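Local coordinates for protein dihydropyrimidinase (Brevibacillus agri, PDB 3SFW) that hydrolyses the cyclic amide bond of dihydropyrimidines, most likely with the help of its two bound zinc ions, as other amidohydrolases of this family do, at residues L179-A184 and Q234-H239; T165-L170 and A229-Q234; E219-A224 and A243-R248. All coordinates share one frame; numbering follows the deposited sequence.

Contact 1. Residues L179-A184 and Q234-H239. With ZN (zinc ion), chain D.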
loop_
_atom_site.group_PDB
_atom_site.type_symbol
_atom_site.label_atom_id
_atom_site.label_comp_id
_atom_site.label_asym_id
_atom_site.label_seq_id
_atom_site.Cartn_x
_atom_site.Cartn_y
_atom_site.Cartn_z
ATOM N N LEU A 179 -9.016 7.237 -25.898
ATOM C CA LEU A 179 -8.423 6.380 -24.843
ATOM C C LEU A 179 -6.984 6.052 -25.304
ATOM O O LEU A 179 -6.774 5.780 -26.497
ATOM C CB LEU A 179 -9.234 5.066 -24.800
ATOM C CG LEU A 179 -8.759 3.996 -23.794
ATOM C CD1 LEU A 179 -8.836 4.530 -22.389
ATOM C CD2 LEU A 179 -9.668 2.806 -23.987
ATOM N N VAL A 180 -6.011 6.181 -24.401
ATOM C CA VAL A 180 -4.607 5.844 -24.727
ATOM C C VAL A 180 -4.352 4.436 -24.171
ATOM O O VAL A 180 -4.542 4.198 -22.992
ATOM C CB VAL A 180 -3.616 6.851 -24.127
ATOM C CG1 VAL A 180 -2.163 6.392 -24.417
ATOM C CG2 VAL A 180 -3.820 8.237 -24.791
ATOM N N GLN A 181 -3.881 3.552 -25.057
ATOM C CA GLN A 181 -3.457 2.205 -24.716
ATOM C C GLN A 181 -1.945 2.204 -24.571
ATOM O O GLN A 181 -1.265 2.822 -25.387
ATOM C CB GLN A 181 -3.799 1.294 -25.847
ATOM C CG GLN A 181 -5.302 1.074 -26.011
ATOM C CD GLN A 181 -5.595 0.485 -27.358
ATOM O OE1 GLN A 181 -6.016 -0.694 -27.481
ATOM N NE2 GLN A 181 -5.354 1.243 -28.356
ATOM N N VAL A 182 -1.415 1.474 -23.586
ATOM C CA VAL A 182 0.026 1.249 -23.576
ATOM C C VAL A 182 0.389 -0.222 -23.586
ATOM O O VAL A 182 -0.157 -0.982 -22.816
ATOM C CB VAL A 182 0.675 1.933 -22.351
ATOM C CG1 VAL A 182 1.994 1.381 -22.069
ATOM C CG2 VAL A 182 0.723 3.455 -22.557
ATOM N N HIS A 183 1.473 -0.549 -24.302
ATOM C CA HIS A 183 2.266 -1.762 -24.060
ATOM C C HIS A 183 3.325 -1.360 -23.025
ATOM O O HIS A 183 4.268 -0.622 -23.359
ATOM C CB HIS A 183 2.979 -2.241 -25.374
ATOM C CG HIS A 183 3.910 -3.405 -25.153
ATOM N ND1 HIS A 183 3.725 -4.649 -25.735
ATOM C CD2 HIS A 183 5.014 -3.514 -24.364
ATOM C CE1 HIS A 183 4.700 -5.456 -25.340
ATOM N NE2 HIS A 183 5.481 -4.801 -24.495
ATOM N N ALA A 184 3.158 -1.821 -21.778
ATOM C CA ALA A 184 3.957 -1.260 -20.666
ATOM C C ALA A 184 5.048 -2.254 -20.246
ATOM O O ALA A 184 4.882 -3.002 -19.270
ATOM C CB ALA A 184 3.040 -0.906 -19.441
ATOM N N GLN A 234 -7.211 9.296 -19.790
ATOM C CA GLN A 234 -7.723 7.937 -19.513
ATOM C C GLN A 234 -6.807 6.912 -20.180
ATOM O O GLN A 234 -6.355 7.127 -21.302
ATOM C CB GLN A 234 -9.169 7.761 -20.000
ATOM C CG GLN A 234 -9.442 8.330 -21.445
ATOM C CD GLN A 234 -10.001 9.778 -21.394
ATOM O OE1 GLN A 234 -10.463 10.251 -20.353
ATOM N NE2 GLN A 234 -9.906 10.494 -22.513
ATOM N N LEU A 235 -6.488 5.827 -19.456
ATOM C CA LEU A 235 -5.412 4.923 -19.850
ATOM C C LEU A 235 -5.961 3.520 -19.875
ATOM O O LEU A 235 -6.743 3.144 -18.994
ATOM C CB LEU A 235 -4.267 4.965 -18.800
ATOM C CG LEU A 235 -3.074 4.018 -19.108
ATOM C CD1 LEU A 235 -2.239 4.644 -20.295
ATOM C CD2 LEU A 235 -2.175 3.948 -17.868
ATOM N N TYR A 236 -5.547 2.745 -20.871
ATOM C CA TYR A 236 -5.891 1.329 -20.950
ATOM C C TYR A 236 -4.599 0.528 -21.107
ATOM O O TYR A 236 -3.883 0.688 -22.049
ATOM C CB TYR A 236 -6.832 1.117 -22.134
ATOM C CG TYR A 236 -7.272 -0.312 -22.384
ATOM C CD1 TYR A 236 -6.436 -1.211 -23.065
ATOM C CD2 TYR A 236 -8.602 -0.697 -22.127
ATOM C CE1 TYR A 236 -6.896 -2.500 -23.431
ATOM C CE2 TYR A 236 -9.067 -1.976 -22.441
ATOM C CZ TYR A 236 -8.214 -2.872 -23.079
ATOM O OH TYR A 236 -8.719 -4.070 -23.546
ATOM N N VAL A 237 -4.264 -0.248 -20.096
ATOM C CA VAL A 237 -3.030 -1.009 -20.104
ATOM C C VAL A 237 -3.303 -2.353 -20.767
ATOM O O VAL A 237 -4.063 -3.177 -20.227
ATOM C CB VAL A 237 -2.498 -1.254 -18.662
ATOM C CG1 VAL A 237 -1.085 -1.949 -18.740
ATOM C CG2 VAL A 237 -2.424 0.084 -17.862
ATOM N N VAL A 238 -2.665 -2.627 -21.917
ATOM C CA VAL A 238 -2.980 -3.881 -22.635
ATOM C C VAL A 238 -2.141 -5.009 -21.995
ATOM O O VAL A 238 -1.177 -4.737 -21.279
ATOM C CB VAL A 238 -2.643 -3.834 -24.168
ATOM C CG1 VAL A 238 -3.351 -2.634 -24.854
ATOM C CG2 VAL A 238 -1.118 -3.714 -24.393
ATOM N N HIS A 239 -2.587 -6.244 -22.209
ATOM C CA HIS A 239 -1.901 -7.446 -21.701
ATOM C C HIS A 239 -1.183 -7.229 -20.367
ATOM O O HIS A 239 0.026 -7.417 -20.286
ATOM C CB HIS A 239 -0.948 -8.108 -22.766
ATOM C CG HIS A 239 0.026 -7.168 -23.450
ATOM N ND1 HIS A 239 0.842 -6.285 -22.761
ATOM C CD2 HIS A 239 0.400 -7.090 -24.758
ATOM C CE1 HIS A 239 1.632 -5.654 -23.631
ATOM N NE2 HIS A 239 1.390 -6.145 -24.841
HETATM ZN ZN ZN D . 2.088 -5.611 -26.846
HETATM O O HOH W 1 1.316 -3.769 -20.723
HETATM O O HOH W 2 2.974 -5.535 -28.752
HETATM O O HOH W 3 3.272 -7.486 -27.144
#

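Contact 2. Residues T165-L170 and A229-Q234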
loop_
_atom_site.group_PDB
_atom_site.type_symbol
_atom_site.label_atom_id
_atom_site.label_comp_id
_atom_site.label_asym_id
_atom_site.label_seq_id
_atom_site.Cartn_x
_atom_site.Cartn_y
_atom_site.Cartn_z
ATOM N N THR A 165 6.539 11.577 -25.970
ATOM C CA THR A 165 5.463 11.131 -26.845
ATOM C C THR A 165 4.238 10.688 -26.048
ATOM O O THR A 165 3.097 11.041 -26.385
ATOM C CB THR A 165 5.951 10.037 -27.794
ATOM O OG1 THR A 165 6.868 10.633 -28.715
ATOM C CG2 THR A 165 4.808 9.449 -28.569
ATOM N N LEU A 166 4.465 9.919 -24.994
ATOM C CA LEU A 166 3.329 9.354 -24.255
ATOM C C LEU A 166 2.593 10.471 -23.533
ATOM O O LEU A 166 1.363 10.545 -23.574
ATOM C CB LEU A 166 3.807 8.244 -23.280
ATOM C CG LEU A 166 2.728 7.758 -22.286
ATOM C CD1 LEU A 166 1.508 7.203 -23.070
ATOM C CD2 LEU A 166 3.329 6.678 -21.367
ATOM N N PHE A 167 3.309 11.416 -22.936
ATOM C CA PHE A 167 2.608 12.482 -22.186
ATOM C C PHE A 167 1.812 13.428 -23.120
ATOM O O PHE A 167 0.646 13.735 -22.860
ATOM C CB PHE A 167 3.620 13.300 -21.381
ATOM C CG PHE A 167 2.986 14.251 -20.411
ATOM C CD1 PHE A 167 3.374 15.581 -20.394
ATOM C CD2 PHE A 167 2.023 13.814 -19.489
ATOM C CE1 PHE A 167 2.807 16.479 -19.464
ATOM C CE2 PHE A 167 1.450 14.685 -18.570
ATOM C CZ PHE A 167 1.878 16.029 -18.525
ATOM N N LYS A 168 2.445 13.858 -24.205
ATOM C CA LYS A 168 1.758 14.654 -25.228
ATOM C C LYS A 168 0.534 13.939 -25.802
ATOM O O LYS A 168 -0.518 14.569 -26.001
ATOM C CB LYS A 168 2.746 15.013 -26.337
ATOM C CG LYS A 168 3.735 16.073 -25.885
ATOM C CD LYS A 168 4.675 16.406 -27.054
ATOM C CE LYS A 168 5.486 17.653 -26.758
ATOM N NZ LYS A 168 6.276 18.029 -27.991
ATOM N N THR A 169 0.647 12.619 -26.000
ATOM C CA THR A 169 -0.445 11.865 -26.596
ATOM C C THR A 169 -1.602 11.806 -25.600
ATOM O O THR A 169 -2.782 11.988 -25.970
ATOM C CB THR A 169 -0.005 10.470 -27.000
ATOM O OG1 THR A 169 1.023 10.575 -27.978
ATOM C CG2 THR A 169 -1.181 9.647 -27.572
ATOM N N LEU A 170 -1.266 11.659 -24.324
ATOM C CA LEU A 170 -2.325 11.623 -23.265
ATOM C C LEU A 170 -3.055 12.966 -23.142
ATOM O O LEU A 170 -4.294 13.001 -23.044
ATOM C CB LEU A 170 -1.727 11.246 -21.899
ATOM C CG LEU A 170 -1.368 9.748 -21.750
ATOM C CD1 LEU A 170 -0.265 9.609 -20.636
ATOM C CD2 LEU A 170 -2.649 8.925 -21.404
ATOM N N ALA A 229 -2.367 10.421 -14.793
ATOM C CA ALA A 229 -2.866 11.299 -13.747
ATOM C C ALA A 229 -2.446 12.770 -13.968
ATOM O O ALA A 229 -3.259 13.658 -13.802
ATOM C CB ALA A 229 -2.347 10.804 -12.357
ATOM N N LEU A 230 -1.187 12.989 -14.345
ATOM C CA LEU A 230 -0.606 14.357 -14.633
ATOM C C LEU A 230 -1.292 15.033 -15.839
ATOM O O LEU A 230 -1.425 16.264 -15.884
ATOM C CB LEU A 230 0.887 14.212 -14.929
ATOM C CG LEU A 230 1.746 13.982 -13.650
ATOM C CD1 LEU A 230 3.126 13.407 -14.005
ATOM C CD2 LEU A 230 1.901 15.293 -12.931
ATOM N N ALA A 231 -1.840 14.217 -16.738
ATOM C CA ALA A 231 -2.630 14.722 -17.855
ATOM C C ALA A 231 -4.138 14.768 -17.592
ATOM O O ALA A 231 -4.911 15.174 -18.491
ATOM C CB ALA A 231 -2.345 13.880 -19.136
ATOM N N ASP A 232 -4.576 14.189 -16.469
ATOM C CA ASP A 232 -6.002 13.968 -16.204
ATOM C C ASP A 232 -6.722 13.180 -17.326
ATOM O O ASP A 232 -7.857 13.504 -17.718
ATOM C CB ASP A 232 -6.708 15.310 -15.976
ATOM C CG ASP A 232 -8.100 15.143 -15.406
ATOM O OD1 ASP A 232 -8.365 14.115 -14.771
ATOM O OD2 ASP A 232 -8.934 16.060 -15.569
ATOM N N ALA A 233 -6.038 12.188 -17.862
ATOM C CA ALA A 233 -6.492 11.537 -19.102
ATOM C C ALA A 233 -7.072 10.154 -18.777
ATOM O O ALA A 233 -7.467 9.885 -17.629
ATOM C CB ALA A 233 -5.316 11.431 -20.077
ATOM N N GLN A 234 -7.211 9.296 -19.790
ATOM C CA GLN A 234 -7.723 7.937 -19.513
ATOM C C GLN A 234 -6.807 6.912 -20.180
ATOM O O GLN A 234 -6.355 7.127 -21.302
ATOM C CB GLN A 234 -9.169 7.761 -20.000
ATOM C CG GLN A 234 -9.442 8.330 -21.445
ATOM C CD GLN A 234 -10.001 9.778 -21.394
ATOM O OE1 GLN A 234 -10.463 10.251 -20.353
ATOM N NE2 GLN A 234 -9.906 10.494 -22.513
#

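Contact 3. Residues E219-A224 and A243-R248. With ACT (acetate ion), chain C.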
loop_
_atom_site.group_PDB
_atom_site.type_symbol
_atom_site.label_atom_id
_atom_site.label_comp_id
_atom_site.label_asym_id
_atom_site.label_seq_id
_atom_site.Cartn_x
_atom_site.Cartn_y
_atom_site.Cartn_z
ATOM N N GLU A 219 7.212 -1.309 -13.671
ATOM C CA GLU A 219 7.722 0.068 -13.757
ATOM C C GLU A 219 7.037 0.878 -14.874
ATOM O O GLU A 219 6.528 1.979 -14.646
ATOM C CB GLU A 219 9.237 0.085 -13.989
ATOM C CG GLU A 219 9.840 1.527 -13.975
ATOM C CD GLU A 219 9.581 2.286 -15.262
ATOM O OE1 GLU A 219 9.721 1.698 -16.370
ATOM O OE2 GLU A 219 9.142 3.470 -15.143
ATOM N N ALA A 220 6.934 0.285 -16.044
ATOM C CA ALA A 220 6.344 1.027 -17.175
ATOM C C ALA A 220 4.851 1.233 -16.947
ATOM O O ALA A 220 4.282 2.247 -17.366
ATOM C CB ALA A 220 6.607 0.282 -18.493
ATOM N N THR A 221 4.197 0.239 -16.328
ATOM C CA THR A 221 2.767 0.421 -15.969
ATOM C C THR A 221 2.648 1.627 -15.048
ATOM O O THR A 221 1.775 2.496 -15.238
ATOM C CB THR A 221 2.203 -0.874 -15.283
ATOM O OG1 THR A 221 2.319 -1.953 -16.221
ATOM C CG2 THR A 221 0.751 -0.662 -14.902
ATOM N N GLY A 222 3.458 1.662 -13.989
ATOM C CA GLY A 222 3.378 2.801 -13.058
ATOM C C GLY A 222 3.674 4.151 -13.718
ATOM O O GLY A 222 3.091 5.176 -13.340
ATOM N N ARG A 223 4.642 4.146 -14.629
ATOM C CA ARG A 223 5.017 5.371 -15.351
ATOM C C ARG A 223 3.850 5.829 -16.217
ATOM O O ARG A 223 3.494 7.022 -16.212
ATOM C CB ARG A 223 6.263 5.131 -16.201
ATOM C CG ARG A 223 6.655 6.347 -17.079
ATOM C CD ARG A 223 8.176 6.308 -17.346
ATOM N NE ARG A 223 8.660 4.934 -17.563
ATOM C CZ ARG A 223 8.815 4.347 -18.743
ATOM N NH1 ARG A 223 9.151 3.060 -18.800
ATOM N NH2 ARG A 223 8.719 5.075 -19.871
ATOM N N ALA A 224 3.230 4.898 -16.943
ATOM C CA ALA A 224 2.101 5.313 -17.798
ATOM C C ALA A 224 0.954 5.845 -16.914
ATOM O O ALA A 224 0.290 6.843 -17.256
ATOM C CB ALA A 224 1.642 4.139 -18.643
ATOM N N ALA A 243 1.436 -9.672 -11.201
ATOM C CA ALA A 243 0.916 -9.058 -9.976
ATOM C C ALA A 243 1.482 -7.668 -9.741
ATOM O O ALA A 243 0.744 -6.771 -9.308
ATOM C CB ALA A 243 1.200 -9.981 -8.731
ATOM N N ASP A 244 2.736 -7.435 -10.128
ATOM C CA ASP A 244 3.349 -6.114 -9.943
ATOM C C ASP A 244 2.484 -5.055 -10.657
ATOM O O ASP A 244 2.177 -4.008 -10.086
ATOM C CB ASP A 244 4.751 -6.141 -10.545
ATOM C CG ASP A 244 5.576 -4.910 -10.201
ATOM O OD1 ASP A 244 6.804 -5.084 -10.041
ATOM O OD2 ASP A 244 5.049 -3.768 -10.144
ATOM N N ALA A 245 2.081 -5.358 -11.886
ATOM C CA ALA A 245 1.261 -4.432 -12.662
ATOM C C ALA A 245 -0.161 -4.338 -12.114
ATOM O O ALA A 245 -0.733 -3.220 -12.021
ATOM C CB ALA A 245 1.252 -4.809 -14.118
ATOM N N VAL A 246 -0.734 -5.480 -11.739
ATOM C CA VAL A 246 -2.079 -5.457 -11.136
ATOM C C VAL A 246 -2.127 -4.541 -9.910
ATOM O O VAL A 246 -3.019 -3.706 -9.781
ATOM C CB VAL A 246 -2.530 -6.872 -10.711
ATOM C CG1 VAL A 246 -3.826 -6.773 -9.890
ATOM C CG2 VAL A 246 -2.766 -7.791 -11.967
ATOM N N ARG A 247 -1.135 -4.661 -9.029
ATOM C CA ARG A 247 -1.109 -3.828 -7.806
ATOM C C ARG A 247 -1.125 -2.331 -8.136
ATOM O O ARG A 247 -1.761 -1.550 -7.446
ATOM C CB ARG A 247 0.169 -4.138 -6.967
ATOM C CG ARG A 247 0.137 -5.542 -6.420
ATOM C CD ARG A 247 1.538 -6.006 -5.980
ATOM N NE ARG A 247 1.526 -7.433 -5.691
ATOM C CZ ARG A 247 2.625 -8.179 -5.603
ATOM N NH1 ARG A 247 3.812 -7.617 -5.792
ATOM N NH2 ARG A 247 2.539 -9.477 -5.342
ATOM N N ARG A 248 -0.360 -1.933 -9.149
ATOM C CA ARG A 248 -0.261 -0.527 -9.541
ATOM C C ARG A 248 -1.585 -0.014 -10.128
ATOM O O ARG A 248 -2.030 1.115 -9.833
ATOM C CB ARG A 248 0.863 -0.323 -10.535
ATOM C CG ARG A 248 2.274 -0.386 -9.877
ATOM C CD ARG A 248 3.272 -0.616 -10.915
ATOM N NE ARG A 248 4.639 -0.846 -10.387
ATOM C CZ ARG A 248 5.550 0.111 -10.157
ATOM N NH1 ARG A 248 5.230 1.407 -10.206
ATOM N NH2 ARG A 248 6.817 -0.241 -9.975
HETATM C C ACT C . -1.152 -9.926 -5.054
HETATM O O ACT C . -0.180 -10.707 -4.913
HETATM O OXT ACT C . -2.327 -10.265 -4.633
HETATM C CH3 ACT C . -0.905 -8.666 -5.720
#

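Contact 1. Residues L179-A184 and Q234-H239
Val180 and Val182 bond to the backbones of Gln234, Tyr236 and Val238 through four hydrogen bonds that join two parallel strands, with Leu235 and Val237 as the residues opposite. Val180 N gives to Gln234 O and Val180 O takes from Tyr236 N (2.8 Å); Val182 N and O then bond to Tyr236 O and Val238 N. On one face Val182 CG2 meets Leu235 CD1 at 3.9 Å. On the other, the Gln181 and Tyr236 side chains run side by side. Leu179 CG, anti to the backbone N (chi1 178°), lies 3.8 Å from Tyr236 CB, with CD2 equally near, and Leu179 CD1 is 3.8 Å from Gln234 O. An alanine in place of Leu179 would probably leave a gap beside Tyr236 CB and the Gln234 carbonyl. Tyr236 OH is hydrogen-bonded to Glu262 and Thr311.

His183 ND1 and His239 NE2 each bind zinc at 2.2 Å. The His239 ring turns its edge to the His183 face, planes 85° apart, while Val238 CG2 lies over the centre of the His239 ring. Glu185 accepts a hydrogen bond from His183 NE2. Metal-binding histidines following neighbouring parallel strands are the hallmark of the binuclear amidohydrolase TIM barrel, here with carboxylated Lys150 shared between both zinc sites.

Contact 2. Residues T165-L170 and A229-Q234
Phe167 and Leu170 make an apolar contact between helix 163-176 and the turn that ends helix 214-230, on the outer, helical layer of the barrel. No hydrogen bond joins residues 165-170 to 229-234, and the attachment rests on a few aliphatic and aromatic carbons; a little further along helix 163-176, Lys174 NZ bonds to Asp232 O. Phe167 CG stands anti to the backbone N (chi1 -170°); from there the ring reaches the last turn of the other helix. There CE2 touches Leu230 CB at 3.7 Å and the methyl of Ala231 at CB, 3.9 Å away. Ala231 N lies near the ring plane, at its edge, and the Phe167 and Leu230 side chains cross at about a right angle.

Leu170 sits one helical turn further on. Its CB packs against Ala231 CB at 3.9 Å, and its CD2 meets Ala233 CB at the same separation. The methyl of Ala233 also comes to 3.5 Å from Leu170 O, near the backbone of helix 163-176. With only methyls at Ala231 and Ala233, the turn lies close, the CA atoms of Leu170 and Ala233 5.9 Å apart.

Around this contact, Leu227 of helix 214-230 touches both Phe167 and Leu170, while Val189 of a second subunit packs on Phe167 and Pro213 of that subunit on Leu230. The subunit interface therefore borders the contact. Asp232, with a positive phi (55°) and two bonds back into the last turn, closes helix 214-230 in a Schellman motif, the helix end from which the chain passes into strand 234-237 of the alpha/beta barrel.

Contact 3. Residues E219-A224 and A243-R248
Arg248 reaches across from helix 243-254 to Glu219 and Gly222, packing without a hydrogen bond on the neighbouring helix 214-230 of the TIM-barrel shell; the short axes are 19° apart and 8.9 Å at their closest. Its CG is anti to the carbonyl carbon (chi1 -75°) and the chain is extended from CG to NE, so the aliphatic part passes Gly222, with CD 3.8 Å from Gly222 N. Further out, NH1 comes to 3.7 Å from Gly222 CA, where a side chain on Gly222 would collide with it. Glu219 N and CA lie over one face of the guanidinium, CA toward its rim. Within its own helix, Arg248 NE donates to Asp244 OD2, a salt bridge that helps hold the guanidinium plane.

Elsewhere between the helices, Thr221 turns OG1 anti to its carbonyl carbon, 3.7 Å from Ala245 CB; that hydroxyl is hydrogen-bonded to Glu217 O. Arg223 points away and binds Glu219 and Asp163. Glu219 and Arg223 pack on Arg223 and Glu219, respectively, of a second subunit. The Glu219 grip is side-on and almost flat, Arg223 NE 2.9 Å from Glu219 OE2 and Arg223 NH1 2.8 Å from Glu219 OE1, each oxygen using its syn lone pair.

In the fold
Contact 1 lies nearest the chain centre, and contacts 2 and 3 are each about 11 Å from it, centre to centre, and about 16 Å from one another. Along the chain, helix 163-176 leads into strand 180-182, and helix 214-230 into strand 234-237 and then helix 243-254, so the segments of the three contacts interleave. Helix 214-230 serves both outer contacts, its last turn in contact 2 and its middle in contact 3, and both reach the second subunit. Leu166 and Leu170 pack on Val180, and Ala220 and Thr221 on Ala184. The helical layer thus links the strands that lead to the zinc ligands with the subunit interface.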